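PDB 4LYP: Exo-beta-1,4-mannosidase from Rhizomucor miehei, which probably hydrolyses beta-D-mannosides, releasing mannose from their non-reducing ends, and also carries out transglycosylation. Local coordinates for residues A[39-44]-A[330-335]; A[61-66]-A[412-417]; A[100-105]-A[110-115]; A[231-236]-A[256-261]. All blocks are in the same frame, centred on the assembly; numbering follows the deposited sequence. Where two conformers were deposited one is given.

The four contacts sit at different places around one TIM barrel. Interactions 1 and 4 lie toward the N-terminal ends of barrel strands and touch each other, Val-39 packing on Met-231; interactions 2 and 3 lie among the loops that follow strands, and Trp-63 and Pro-414 of interaction 2 pack on 110-115 of interaction 3. Interaction 1 is partly buried, with an apolar pair beside exposed polar residues, whereas the other three are buried. Interactions 2 and 4 each turn on a tryptophan, meeting proline in one and alanine and histidine in the other. Interaction 3, made within a single loop, depends instead on arginine, backbone carbonyls and water.

Interaction 1: residues A[39-44]-A[330-335]; sequences VKIASD and NKPIVM
Ile-41 meets the ring of Pro-332 with both of its branch ends. From CB, which is directed toward 330-335, the methyl CG2 stands anti to the backbone N and lies 4.0 Å from Pro-332 CD. The other branch starts beside the backbone N (chi1 -50°) and turns again at CG1 (chi2 -61°), which brings its terminal CD1 to 4.1 Å from Pro-332 CG. The two methyls thus come up to the CG-CD edge of the proline from the same side, CG2 nearer CD and CD1 nearer CG, and the side chains cross at a slant in ordinary van der Waals contact. The contact lies at the end of the TIM barrel where its strands begin: Pro-332 immediately precedes barrel strand 333-338, while strand 40-41 pairs with strand 48-50 in an antiparallel hairpin, whose Phe-48 packs on both Ile-41 and Val-334. Farther out, Asn-330 ends helix 308-329 in a Schellman motif and reaches the backbone carbonyl of Asp-44, with its CG 3.6 Å from Asp-44 O. The carboxylate of Asp-44 is engaged elsewhere, OD1 in a salt bridge with Arg-382 and OD2 in a hydrogen bond from Lys-46 N. Lys-46 and Arg-382 also line a pocket that holds guanidine.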
loop_
_atom_site.group_PDB
_atom_site.type_symbol
_atom_site.label_atom_id
_atom_site.label_comp_id
_atom_site.label_asym_id
_atom_site.label_seq_id
_atom_site.Cartn_x
_atom_site.Cartn_y
_atom_site.Cartn_z
ATOM N N VAL A 39 -14.760 -2.379 -10.238
ATOM C CA VAL A 39 -15.186 -1.809 -8.937
ATOM C C VAL A 39 -15.579 -0.371 -9.190
ATOM O O VAL A 39 -14.895 0.369 -9.914
ATOM C CB VAL A 39 -14.037 -1.928 -7.906
ATOM C CG1 VAL A 39 -14.501 -1.322 -6.582
ATOM C CG2 VAL A 39 -13.612 -3.348 -7.732
ATOM N N LYS A 40 -16.686 0.062 -8.539
ATOM C CA LYS A 40 -17.237 1.407 -8.768
ATOM C C LYS A 40 -17.546 2.007 -7.417
ATOM O O LYS A 40 -17.570 1.313 -6.385
ATOM C CB LYS A 40 -18.551 1.329 -9.581
ATOM C CG LYS A 40 -18.374 0.551 -10.853
ATOM C CD LYS A 40 -19.690 0.362 -11.617
ATOM C CE LYS A 40 -19.494 -0.641 -12.786
ATOM N NZ LYS A 40 -19.341 -2.100 -12.287
ATOM N N ILE A 41 -17.839 3.299 -7.406
ATOM C CA ILE A 41 -18.404 3.935 -6.197
ATOM C C ILE A 41 -19.932 3.764 -6.312
ATOM O O ILE A 41 -20.525 4.036 -7.356
ATOM C CB ILE A 41 -18.039 5.430 -6.109
ATOM C CG1 ILE A 41 -16.540 5.665 -6.301
ATOM C CG2 ILE A 41 -18.602 6.018 -4.777
ATOM C CD1 ILE A 41 -15.725 4.950 -5.231
ATOM N N ALA A 42 -20.544 3.327 -5.235
ATOM C CA ALA A 42 -21.997 3.361 -5.169
ATOM C C ALA A 42 -22.515 4.746 -5.568
ATOM O O ALA A 42 -21.957 5.767 -5.189
ATOM C CB ALA A 42 -22.452 3.049 -3.789
ATOM N N SER A 43 -23.662 4.811 -6.256
ATOM C CA SER A 43 -24.246 6.097 -6.688
ATOM C C SER A 43 -24.530 7.019 -5.487
ATOM O O SER A 43 -24.414 8.255 -5.657
ATOM C CB SER A 43 -25.529 5.857 -7.433
ATOM O OG SER A 43 -26.467 5.264 -6.543
ATOM N N ASP A 44 -24.759 6.466 -4.257
ATOM C CA ASP A 44 -24.925 7.295 -3.067
ATOM C C ASP A 44 -23.666 7.669 -2.287
ATOM O O ASP A 44 -23.774 8.280 -1.258
ATOM C CB ASP A 44 -25.970 6.655 -2.137
ATOM C CG ASP A 44 -25.479 5.396 -1.446
ATOM O OD1 ASP A 44 -26.389 4.773 -0.774
ATOM O OD2 ASP A 44 -24.273 4.969 -1.533
ATOM N N ASN A 330 -18.787 12.665 1.367
ATOM C CA ASN A 330 -19.626 11.619 0.807
ATOM C C ASN A 330 -18.844 10.676 -0.133
ATOM O O ASN A 330 -19.283 10.394 -1.252
ATOM C CB ASN A 330 -20.852 12.217 0.055
ATOM C CG ASN A 330 -21.883 11.159 -0.301
ATOM O OD1 ASN A 330 -22.120 10.141 0.445
ATOM N ND2 ASN A 330 -22.516 11.354 -1.394
ATOM N N LYS A 331 -17.718 10.186 0.367
ATOM C CA LYS A 331 -16.917 9.217 -0.392
ATOM C C LYS A 331 -16.577 8.073 0.556
ATOM O O LYS A 331 -16.440 8.259 1.765
ATOM C CB LYS A 331 -15.641 9.865 -0.921
ATOM C CG LYS A 331 -15.924 10.910 -2.008
ATOM C CD LYS A 331 -14.686 11.545 -2.560
ATOM C CE LYS A 331 -15.058 12.444 -3.722
ATOM N NZ LYS A 331 -13.967 13.234 -4.269
ATOM N N PRO A 332 -16.317 6.883 0.008
ATOM C CA PRO A 332 -15.871 5.753 0.892
ATOM C C PRO A 332 -14.536 5.989 1.498
ATOM O O PRO A 332 -13.728 6.797 1.011
ATOM C CB PRO A 332 -15.832 4.563 -0.095
ATOM C CG PRO A 332 -16.716 4.943 -1.224
ATOM C CD PRO A 332 -16.537 6.430 -1.373
ATOM N N ILE A 333 -14.216 5.186 2.517
ATOM C CA ILE A 333 -12.863 5.223 3.125
ATOM C C ILE A 333 -12.392 3.821 3.366
ATOM O O ILE A 333 -13.145 2.902 3.737
ATOM C CB ILE A 333 -12.870 6.041 4.444
ATOM C CG1 ILE A 333 -11.445 6.145 4.971
ATOM C CG2 ILE A 333 -13.879 5.513 5.475
ATOM C CD1 ILE A 333 -11.277 7.229 6.017
ATOM N N VAL A 334 -11.092 3.616 3.090
ATOM C CA VAL A 334 -10.399 2.353 3.364
ATOM C C VAL A 334 -9.172 2.694 4.239
ATOM O O VAL A 334 -8.400 3.591 3.931
ATOM C CB VAL A 334 -9.924 1.723 2.053
ATOM C CG1 VAL A 334 -9.150 0.409 2.324
ATOM C CG2 VAL A 334 -11.081 1.438 1.090
ATOM N N MET A 335 -8.981 1.917 5.340
ATOM C CA MET A 335 -7.718 2.028 6.104
ATOM C C MET A 335 -6.719 1.091 5.418
ATOM O O MET A 335 -6.592 -0.123 5.753
ATOM C CB MET A 335 -7.880 1.674 7.578
ATOM C CG MET A 335 -6.557 1.794 8.289
ATOM S SD MET A 335 -6.678 1.872 10.113
ATOM C CE MET A 335 -7.347 0.292 10.484
#

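Interaction 2: residues A[61-66]-A[412-417]; sequences NYWQGM and DPPHEP
Trp-63 places its CG between its own backbone N and carbonyl carbon (chi1 59°) and turns the indole plane nearly perpendicular to the plane of CA, CB and CG (chi2 -88°), presenting one face to Pro-413. In the TIM barrel this joins the loop after strand 53-61 to the long loop between strands 386-394 and 423-424, at the end of the barrel where family 5 glycosidases have their active site. Pro-413 CG lies over the six-membered ring, 4.1 Å from its centroid and 23° off the normal, a CH-pi contact. The opposite face receives Gln-64 OE1, 3.6 Å above the plane and toward the rim. Asp-412 N lies in plane at the indole edge, and NE1 is hydrogen-bonded to Gly-411 O, which restrains the rotation of the ring. The carboxylate of Asp-412 is hydrogen-bonded to Ser-422 OG and to the backbone N of Tyr-421. From Pro-413 the chain makes a type I turn, closed by Glu-416 N to Pro-413 O at 3.0 Å. That turn delivers Glu-416 to a guanidine pocket shared with Trp-153, Glu-238, Trp-293 and Asn-296. Packing is closest beside the proline nitrogen, with Trp-63 CZ2 3.4 Å from Pro-413 N.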
loop_
_atom_site.group_PDB
_atom_site.type_symbol
_atom_site.label_atom_id
_atom_site.label_comp_id
_atom_site.label_asym_id
_atom_site.label_seq_id
_atom_site.Cartn_x
_atom_site.Cartn_y
_atom_site.Cartn_z
ATOM N N ASN A 61 -1.720 -5.583 2.182
ATOM C CA ASN A 61 -0.646 -4.988 1.372
ATOM C C ASN A 61 0.328 -6.098 0.961
ATOM O O ASN A 61 0.721 -6.957 1.762
ATOM C CB ASN A 61 0.124 -3.950 2.178
ATOM C CG ASN A 61 -0.650 -2.649 2.261
ATOM O OD1 ASN A 61 -0.537 -1.796 1.354
ATOM N ND2 ASN A 61 -1.451 -2.473 3.309
ATOM N N TYR A 62 0.713 -6.048 -0.315
ATOM C CA TYR A 62 1.635 -7.030 -0.922
ATOM C C TYR A 62 2.450 -6.298 -1.980
ATOM O O TYR A 62 2.458 -6.650 -3.173
ATOM C CB TYR A 62 0.813 -8.183 -1.503
ATOM C CG TYR A 62 1.621 -9.431 -1.881
ATOM C CD1 TYR A 62 2.317 -10.140 -0.879
ATOM C CD2 TYR A 62 1.612 -9.935 -3.177
ATOM C CE1 TYR A 62 3.049 -11.296 -1.176
ATOM C CE2 TYR A 62 2.286 -11.102 -3.458
ATOM C CZ TYR A 62 3.004 -11.753 -2.481
ATOM O OH TYR A 62 3.698 -12.899 -2.851
ATOM N N TRP A 63 3.160 -5.267 -1.545
ATOM C CA TRP A 63 3.959 -4.405 -2.411
ATOM C C TRP A 63 5.130 -5.144 -3.039
ATOM O O TRP A 63 5.678 -4.687 -4.056
ATOM C CB TRP A 63 4.450 -3.187 -1.630
ATOM C CG TRP A 63 5.284 -3.609 -0.442
ATOM C CD1 TRP A 63 4.842 -3.927 0.850
ATOM C CD2 TRP A 63 6.681 -3.953 -0.464
ATOM N NE1 TRP A 63 5.866 -4.462 1.578
ATOM C CE2 TRP A 63 7.001 -4.498 0.822
ATOM C CE3 TRP A 63 7.678 -3.842 -1.449
ATOM C CZ2 TRP A 63 8.269 -4.965 1.115
ATOM C CZ3 TRP A 63 8.964 -4.251 -1.130
ATOM C CH2 TRP A 63 9.250 -4.851 0.106
ATOM N N GLN A 64 5.546 -6.300 -2.480
ATOM C CA GLN A 64 6.641 -7.093 -3.024
ATOM C C GLN A 64 6.204 -8.031 -4.092
ATOM O O GLN A 64 7.001 -8.771 -4.651
ATOM C CB GLN A 64 7.364 -7.849 -1.875
ATOM C CG GLN A 64 6.575 -9.021 -1.250
ATOM C CD GLN A 64 5.591 -8.675 -0.164
ATOM O OE1 GLN A 64 4.947 -7.593 -0.157
ATOM N NE2 GLN A 64 5.436 -9.579 0.787
ATOM N N GLY A 65 4.884 -7.999 -4.463
ATOM C CA GLY A 65 4.349 -8.986 -5.403
ATOM C C GLY A 65 5.034 -8.920 -6.747
ATOM O O GLY A 65 5.328 -9.955 -7.372
ATOM N N MET A 66 5.228 -7.701 -7.331
ATOM C CA MET A 66 5.823 -7.596 -8.653
ATOM C C MET A 66 7.202 -8.242 -8.657
ATOM O O MET A 66 7.556 -9.025 -9.559
ATOM C CB MET A 66 5.863 -6.133 -9.044
ATOM C CG MET A 66 6.827 -5.821 -10.211
ATOM S SD MET A 66 6.726 -4.104 -10.779
ATOM C CE MET A 66 7.390 -3.264 -9.344
ATOM N N ASP A 412 8.163 -6.069 4.903
ATOM C CA ASP A 412 8.868 -4.868 5.314
ATOM C C ASP A 412 9.786 -4.398 4.210
ATOM O O ASP A 412 10.701 -5.155 3.822
ATOM C CB ASP A 412 9.660 -5.140 6.597
ATOM C CG ASP A 412 8.719 -5.722 7.642
ATOM O OD1 ASP A 412 7.884 -4.985 8.178
ATOM O OD2 ASP A 412 8.804 -6.960 7.901
ATOM N N PRO A 413 9.634 -3.194 3.669
ATOM C CA PRO A 413 10.563 -2.742 2.610
ATOM C C PRO A 413 11.964 -2.510 3.164
ATOM O O PRO A 413 12.176 -2.444 4.371
ATOM C CB PRO A 413 9.885 -1.429 2.096
ATOM C CG PRO A 413 8.462 -1.462 2.594
ATOM C CD PRO A 413 8.548 -2.215 3.912
ATOM N N PRO A 414 12.923 -2.359 2.242
ATOM C CA PRO A 414 14.351 -2.447 2.647
ATOM C C PRO A 414 14.886 -1.146 3.271
ATOM O O PRO A 414 16.084 -1.070 3.520
ATOM C CB PRO A 414 15.059 -2.782 1.379
ATOM C CG PRO A 414 14.167 -2.272 0.265
ATOM C CD PRO A 414 12.750 -2.530 0.766
ATOM N N HIS A 415 14.031 -0.172 3.531
ATOM C CA HIS A 415 14.406 0.983 4.334
ATOM C C HIS A 415 14.099 0.739 5.837
ATOM O O HIS A 415 14.400 1.635 6.651
ATOM C CB HIS A 415 13.741 2.261 3.867
ATOM C CG HIS A 415 12.276 2.290 4.173
ATOM N ND1 HIS A 415 11.469 1.180 3.983
ATOM C CD2 HIS A 415 11.497 3.301 4.697
ATOM C CE1 HIS A 415 10.238 1.507 4.375
ATOM N NE2 HIS A 415 10.231 2.776 4.799
ATOM N N GLU A 416 13.535 -0.424 6.173
ATOM C CA GLU A 416 13.140 -0.754 7.529
ATOM C C GLU A 416 13.695 -2.082 7.898
ATOM O O GLU A 416 14.003 -2.918 7.048
ATOM C CB GLU A 416 11.581 -0.855 7.552
ATOM C CG GLU A 416 10.962 0.539 7.585
ATOM C CD GLU A 416 9.475 0.583 7.345
ATOM O OE1 GLU A 416 8.831 -0.427 6.995
ATOM O OE2 GLU A 416 8.903 1.676 7.591
ATOM N N PRO A 417 13.765 -2.396 9.225
ATOM C CA PRO A 417 14.276 -3.699 9.644
ATOM C C PRO A 417 13.437 -4.816 9.088
ATOM O O PRO A 417 12.180 -4.820 9.179
ATOM C CB PRO A 417 14.196 -3.620 11.178
ATOM C CG PRO A 417 14.252 -2.140 11.468
ATOM C CD PRO A 417 13.452 -1.497 10.335
#

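Interaction 3: residues A[100-105]-A[110-115]; sequences ASSEGP and YRMRPS
Arg-111 brings its guanidinium edge to two successive carbonyls, of Glu-103 and Gly-104. Gly-104 O lies in the guanidinium plane, 2.9 Å from Arg-111 NH2, but the bond is weak because its N-H is poorly aimed. The bond from Arg-111 NH2 to Glu-103 O is also 2.9 Å, bent to 135° at the hydrogen; here the acceptor is tilted 29° out of the guanidinium plane, and the donor approaches 50° above the carbonyl plane. A bend in the arginine chain at its third torsion returns NH2 to these carbonyls, while NH1 is taken by Gln-161. Two waters stitch the segments together: one links Ser-102 OG, also hydrogen-bonded to Met-116 N, to Pro-114 O; the other donates hydrogen bonds to Glu-103 O and Met-112 O, at 3.1 and 2.9 Å. Carbon contacts add to this, with Met-112 CE 3.9 Å from Ser-102 CB and Ser-115 CB 3.5 Å from Glu-103 C. All this lies within the loop after barrel strand 95-99, which has cis peptide bonds before Pro-105 and Pro-114. Glu-103 OE1 is hydrogen-bonded to Gly-158 N; across this contact the arginine charge is probably eased by the two carbonyl dipoles, and Glu-103 O is held by both guanidinium and water.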
loop_
_atom_site.group_PDB
_atom_site.type_symbol
_atom_site.label_atom_id
_atom_site.label_comp_id
_atom_site.label_asym_id
_atom_site.label_seq_id
_atom_site.Cartn_x
_atom_site.Cartn_y
_atom_site.Cartn_z
ATOM N N ALA A 100 3.219 -0.704 -8.246
ATOM C CA ALA A 100 3.322 -0.723 -9.699
ATOM C C ALA A 100 4.347 0.333 -10.166
ATOM O O ALA A 100 4.155 0.995 -11.212
ATOM C CB ALA A 100 2.004 -0.528 -10.353
ATOM N N SER A 101 5.413 0.483 -9.386
ATOM C CA SER A 101 6.507 1.373 -9.728
ATOM C C SER A 101 7.706 0.912 -8.895
ATOM O O SER A 101 7.533 0.329 -7.828
ATOM C CB SER A 101 6.173 2.830 -9.393
ATOM O OG SER A 101 6.159 3.075 -7.996
ATOM N N SER A 102 8.894 1.238 -9.415
ATOM C CA SER A 102 10.128 1.253 -8.596
ATOM C C SER A 102 11.205 1.815 -9.496
ATOM O O SER A 102 11.364 1.387 -10.627
ATOM C CB SER A 102 10.496 -0.082 -8.001
ATOM O OG SER A 102 10.662 -1.038 -8.962
ATOM N N GLU A 103 11.982 2.733 -8.946
ATOM C CA GLU A 103 12.949 3.482 -9.708
ATOM C C GLU A 103 14.355 3.079 -9.326
ATOM O O GLU A 103 14.681 2.888 -8.138
ATOM C CB GLU A 103 12.728 4.993 -9.533
ATOM C CG GLU A 103 11.427 5.479 -10.167
ATOM C CD GLU A 103 10.184 5.218 -9.292
ATOM O OE1 GLU A 103 10.172 5.415 -8.097
ATOM O OE2 GLU A 103 9.140 4.883 -9.949
ATOM N N GLY A 104 15.243 3.006 -10.338
ATOM C CA GLY A 104 16.685 2.859 -10.110
ATOM C C GLY A 104 17.338 4.224 -9.885
ATOM O O GLY A 104 16.634 5.214 -9.600
ATOM N N PRO A 105 18.650 4.340 -10.000
ATOM C CA PRO A 105 19.580 3.240 -10.405
ATOM C C PRO A 105 19.692 2.124 -9.354
ATOM O O PRO A 105 19.355 2.321 -8.164
ATOM C CB PRO A 105 20.905 3.981 -10.593
ATOM C CG PRO A 105 20.826 5.157 -9.766
ATOM C CD PRO A 105 19.386 5.627 -9.749
ATOM N N TYR A 110 18.609 0.905 0.441
ATOM C CA TYR A 110 17.292 1.147 1.026
ATOM C C TYR A 110 16.149 0.969 0.037
ATOM O O TYR A 110 15.024 1.433 0.339
ATOM C CB TYR A 110 17.180 2.523 1.724
ATOM C CG TYR A 110 18.367 2.855 2.597
ATOM C CD1 TYR A 110 18.796 2.002 3.613
ATOM C CD2 TYR A 110 19.115 3.977 2.302
ATOM C CE1 TYR A 110 19.955 2.286 4.355
ATOM C CE2 TYR A 110 20.267 4.320 3.035
ATOM C CZ TYR A 110 20.687 3.471 4.009
ATOM O OH TYR A 110 21.834 3.737 4.724
ATOM N N ARG A 111 16.327 0.303 -1.113
ATOM C CA ARG A 111 15.256 0.224 -2.078
ATOM C C ARG A 111 15.183 -1.134 -2.762
ATOM O O ARG A 111 16.142 -1.937 -2.854
ATOM C CB ARG A 111 15.296 1.321 -3.170
ATOM C CG ARG A 111 16.550 1.256 -4.094
ATOM C CD ARG A 111 16.490 2.277 -5.199
ATOM N NE ARG A 111 16.631 3.612 -4.680
ATOM C CZ ARG A 111 16.780 4.707 -5.463
ATOM N NH1 ARG A 111 17.050 5.860 -4.911
ATOM N NH2 ARG A 111 16.588 4.566 -6.774
ATOM N N MET A 112 14.018 -1.405 -3.348
ATOM C CA MET A 112 13.762 -2.612 -4.101
ATOM C C MET A 112 14.740 -2.757 -5.232
ATOM O O MET A 112 14.991 -1.815 -5.988
ATOM C CB MET A 112 12.372 -2.481 -4.713
ATOM C CG MET A 112 11.248 -2.458 -3.629
ATOM S SD MET A 112 9.716 -1.580 -4.124
ATOM C CE MET A 112 9.024 -2.629 -5.400
ATOM N N ARG A 113 15.276 -3.956 -5.394
ATOM C CA ARG A 113 16.238 -4.245 -6.439
ATOM C C ARG A 113 15.929 -5.643 -7.005
ATOM O O ARG A 113 15.685 -6.574 -6.228
ATOM C CB ARG A 113 17.695 -4.237 -5.875
ATOM C CG ARG A 113 18.765 -4.286 -6.962
ATOM C CD ARG A 113 20.162 -4.437 -6.415
ATOM N NE ARG A 113 20.580 -3.296 -5.630
ATOM C CZ ARG A 113 21.009 -3.220 -4.376
ATOM N NH1 ARG A 113 21.031 -4.309 -3.633
ATOM N NH2 ARG A 113 21.457 -2.032 -3.882
ATOM N N PRO A 114 16.008 -5.846 -8.316
ATOM C CA PRO A 114 16.221 -4.792 -9.310
ATOM C C PRO A 114 14.946 -3.912 -9.456
ATOM O O PRO A 114 13.810 -4.407 -9.234
ATOM C CB PRO A 114 16.517 -5.594 -10.616
ATOM C CG PRO A 114 15.749 -6.899 -10.415
ATOM C CD PRO A 114 15.750 -7.169 -8.936
ATOM N N SER A 115 15.157 -2.661 -9.832
ATOM C CA SER A 115 14.075 -1.732 -10.049
ATOM C C SER A 115 13.290 -2.065 -11.351
ATOM O O SER A 115 13.833 -2.606 -12.326
ATOM C CB SER A 115 14.614 -0.321 -10.122
ATOM O OG SER A 115 15.567 -0.138 -11.174
HETATM O O HOH W 1 11.513 -3.343 -8.011
HETATM O O HOH W 2 13.477 0.686 -6.326
#

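Interaction 4: residues A[231-236]-A[256-261]; sequences MSWQIA and KGAPKH
Trp-233 projects from strand 230-234 against Ala-258 and His-261, which connect helix 244-257 to strand 262-264; the contact therefore joins the first strand of a beta-alpha-beta unit of the TIM barrel to the connection into its second. The apolar part is made at the pyrrole side of the indole. Ala-258 CB sits 3.7 Å from Trp-233 CD1, and His-261 CB comes 3.5 Å from the same carbon. In the aromatic part, the imidazole of His-261 and the five-membered ring of Trp-233 have centroids 4.8 Å apart and planes at 73°. The His-261 CG lies beside the backbone N (chi1 -79°), a rotation that places ND1 near the indole nitrogen, His-261 ND1 and Trp-233 NE1 being 2.9 Å apart. His-261 NE2 is hydrogen-bonded to Asp-227 O, which restrains the ring's rotation. Ile-254 and Val-212, from helices 244-257 and 197-213, also pack on Trp-233, placing it between the strands and the helical shell. Among backbone bonds, Trp-233 pairs with Leu-262 and Ser-264 of the neighbouring parallel strand. The approach to that strand is a type I turn, closed by His-261 N to Ala-258 O at 3.1 Å.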
loop_
_atom_site.group_PDB
_atom_site.type_symbol
_atom_site.label_atom_id
_atom_site.label_comp_id
_atom_site.label_asym_id
_atom_site.label_seq_id
_atom_site.Cartn_x
_atom_site.Cartn_y
_atom_site.Cartn_z
ATOM N N MET A 231 -8.734 -2.587 -9.284
ATOM C CA MET A 231 -9.745 -1.778 -8.619
ATOM C C MET A 231 -9.475 -0.303 -8.821
ATOM O O MET A 231 -10.407 0.500 -9.057
ATOM C CB MET A 231 -9.764 -2.134 -7.113
ATOM C CG MET A 231 -10.543 -1.088 -6.318
ATOM S SD MET A 231 -10.738 -1.627 -4.608
ATOM C CE MET A 231 -11.109 -0.069 -3.784
ATOM N N SER A 232 -8.249 0.110 -8.581
ATOM C CA SER A 232 -7.943 1.538 -8.627
ATOM C C SER A 232 -6.505 1.796 -9.039
ATOM O O SER A 232 -5.614 0.940 -8.816
ATOM C CB SER A 232 -8.258 2.226 -7.280
ATOM O OG SER A 232 -7.374 1.710 -6.325
ATOM N N TRP A 233 -6.287 2.972 -9.597
ATOM C CA TRP A 233 -4.937 3.550 -9.784
ATOM C C TRP A 233 -4.730 4.513 -8.649
ATOM O O TRP A 233 -5.570 5.373 -8.388
ATOM C CB TRP A 233 -4.869 4.335 -11.078
ATOM C CG TRP A 233 -5.079 3.439 -12.260
ATOM C CD1 TRP A 233 -6.222 3.309 -13.055
ATOM C CD2 TRP A 233 -4.144 2.472 -12.785
ATOM N NE1 TRP A 233 -6.042 2.313 -13.988
ATOM C CE2 TRP A 233 -4.793 1.786 -13.863
ATOM C CE3 TRP A 233 -2.819 2.136 -12.454
ATOM C CZ2 TRP A 233 -4.165 0.787 -14.571
ATOM C CZ3 TRP A 233 -2.199 1.130 -13.154
ATOM C CH2 TRP A 233 -2.863 0.474 -14.221
ATOM N N GLN A 234 -3.606 4.381 -7.950
ATOM C CA GLN A 234 -3.312 5.241 -6.786
ATOM C C GLN A 234 -2.131 6.125 -7.109
ATOM O O GLN A 234 -1.076 5.614 -7.534
ATOM C CB GLN A 234 -3.088 4.380 -5.558
ATOM C CG GLN A 234 -2.721 5.205 -4.331
ATOM C CD GLN A 234 -2.828 4.297 -3.140
ATOM O OE1 GLN A 234 -1.846 3.587 -2.803
ATOM N NE2 GLN A 234 -4.007 4.252 -2.494
ATOM N N ILE A 235 -2.327 7.444 -6.955
ATOM C CA ILE A 235 -1.286 8.407 -7.384
ATOM C C ILE A 235 0.102 7.963 -6.867
ATOM O O ILE A 235 1.072 7.799 -7.625
ATOM C CB ILE A 235 -1.637 9.800 -6.910
ATOM C CG1 ILE A 235 -2.899 10.362 -7.584
ATOM C CG2 ILE A 235 -0.433 10.743 -7.218
ATOM C CD1 ILE A 235 -3.404 11.670 -6.975
ATOM N N ALA A 236 0.212 7.858 -5.531
ATOM C CA ALA A 236 1.503 7.555 -4.947
ATOM C C ALA A 236 1.252 7.196 -3.506
ATOM O O ALA A 236 0.297 7.603 -2.866
ATOM C CB ALA A 236 2.492 8.754 -4.994
ATOM N N LYS A 256 -8.265 10.224 -17.038
ATOM C CA LYS A 256 -8.374 10.286 -18.500
ATOM C C LYS A 256 -7.569 9.112 -19.152
ATOM O O LYS A 256 -7.967 8.582 -20.176
ATOM C CB LYS A 256 -7.842 11.632 -18.992
ATOM C CG LYS A 256 -8.828 12.812 -18.695
ATOM C CD LYS A 256 -8.337 14.101 -19.320
ATOM C CE LYS A 256 -9.368 15.259 -19.364
ATOM N NZ LYS A 256 -9.886 15.718 -18.066
ATOM N N GLY A 257 -6.482 8.687 -18.469
ATOM C CA GLY A 257 -5.710 7.569 -19.008
ATOM C C GLY A 257 -6.431 6.222 -18.906
ATOM O O GLY A 257 -6.179 5.350 -19.709
ATOM N N ALA A 258 -7.265 6.054 -17.869
ATOM C CA ALA A 258 -7.987 4.788 -17.648
ATOM C C ALA A 258 -9.391 5.129 -17.148
ATOM O O ALA A 258 -9.693 5.015 -15.954
ATOM C CB ALA A 258 -7.237 3.884 -16.617
ATOM N N PRO A 259 -10.307 5.546 -18.069
ATOM C CA PRO A 259 -11.584 6.084 -17.614
ATOM C C PRO A 259 -12.507 5.074 -16.946
ATOM O O PRO A 259 -13.434 5.500 -16.256
ATOM C CB PRO A 259 -12.244 6.632 -18.884
ATOM C CG PRO A 259 -11.285 6.440 -19.935
ATOM C CD PRO A 259 -10.033 5.802 -19.497
ATOM N N LYS A 260 -12.232 3.768 -17.072
ATOM C CA LYS A 260 -13.079 2.788 -16.422
ATOM C C LYS A 260 -12.738 2.553 -14.946
ATOM O O LYS A 260 -13.497 1.875 -14.269
ATOM C CB LYS A 260 -12.974 1.441 -17.141
ATOM C CG LYS A 260 -13.494 1.523 -18.597
ATOM C CD LYS A 260 -13.289 0.230 -19.345
ATOM C CE LYS A 260 -13.918 0.301 -20.758
ATOM N NZ LYS A 260 -15.321 0.768 -20.669
ATOM N N HIS A 261 -11.591 3.082 -14.473
ATOM C CA HIS A 261 -11.077 2.741 -13.129
ATOM C C HIS A 261 -11.235 3.857 -12.129
ATOM O O HIS A 261 -11.135 5.051 -12.457
ATOM C CB HIS A 261 -9.594 2.398 -13.291
ATOM C CG HIS A 261 -9.344 1.018 -13.808
ATOM N ND1 HIS A 261 -8.348 0.751 -14.719
ATOM C CD2 HIS A 261 -9.902 -0.183 -13.444
ATOM C CE1 HIS A 261 -8.318 -0.556 -14.927
ATOM N NE2 HIS A 261 -9.250 -1.165 -14.140
#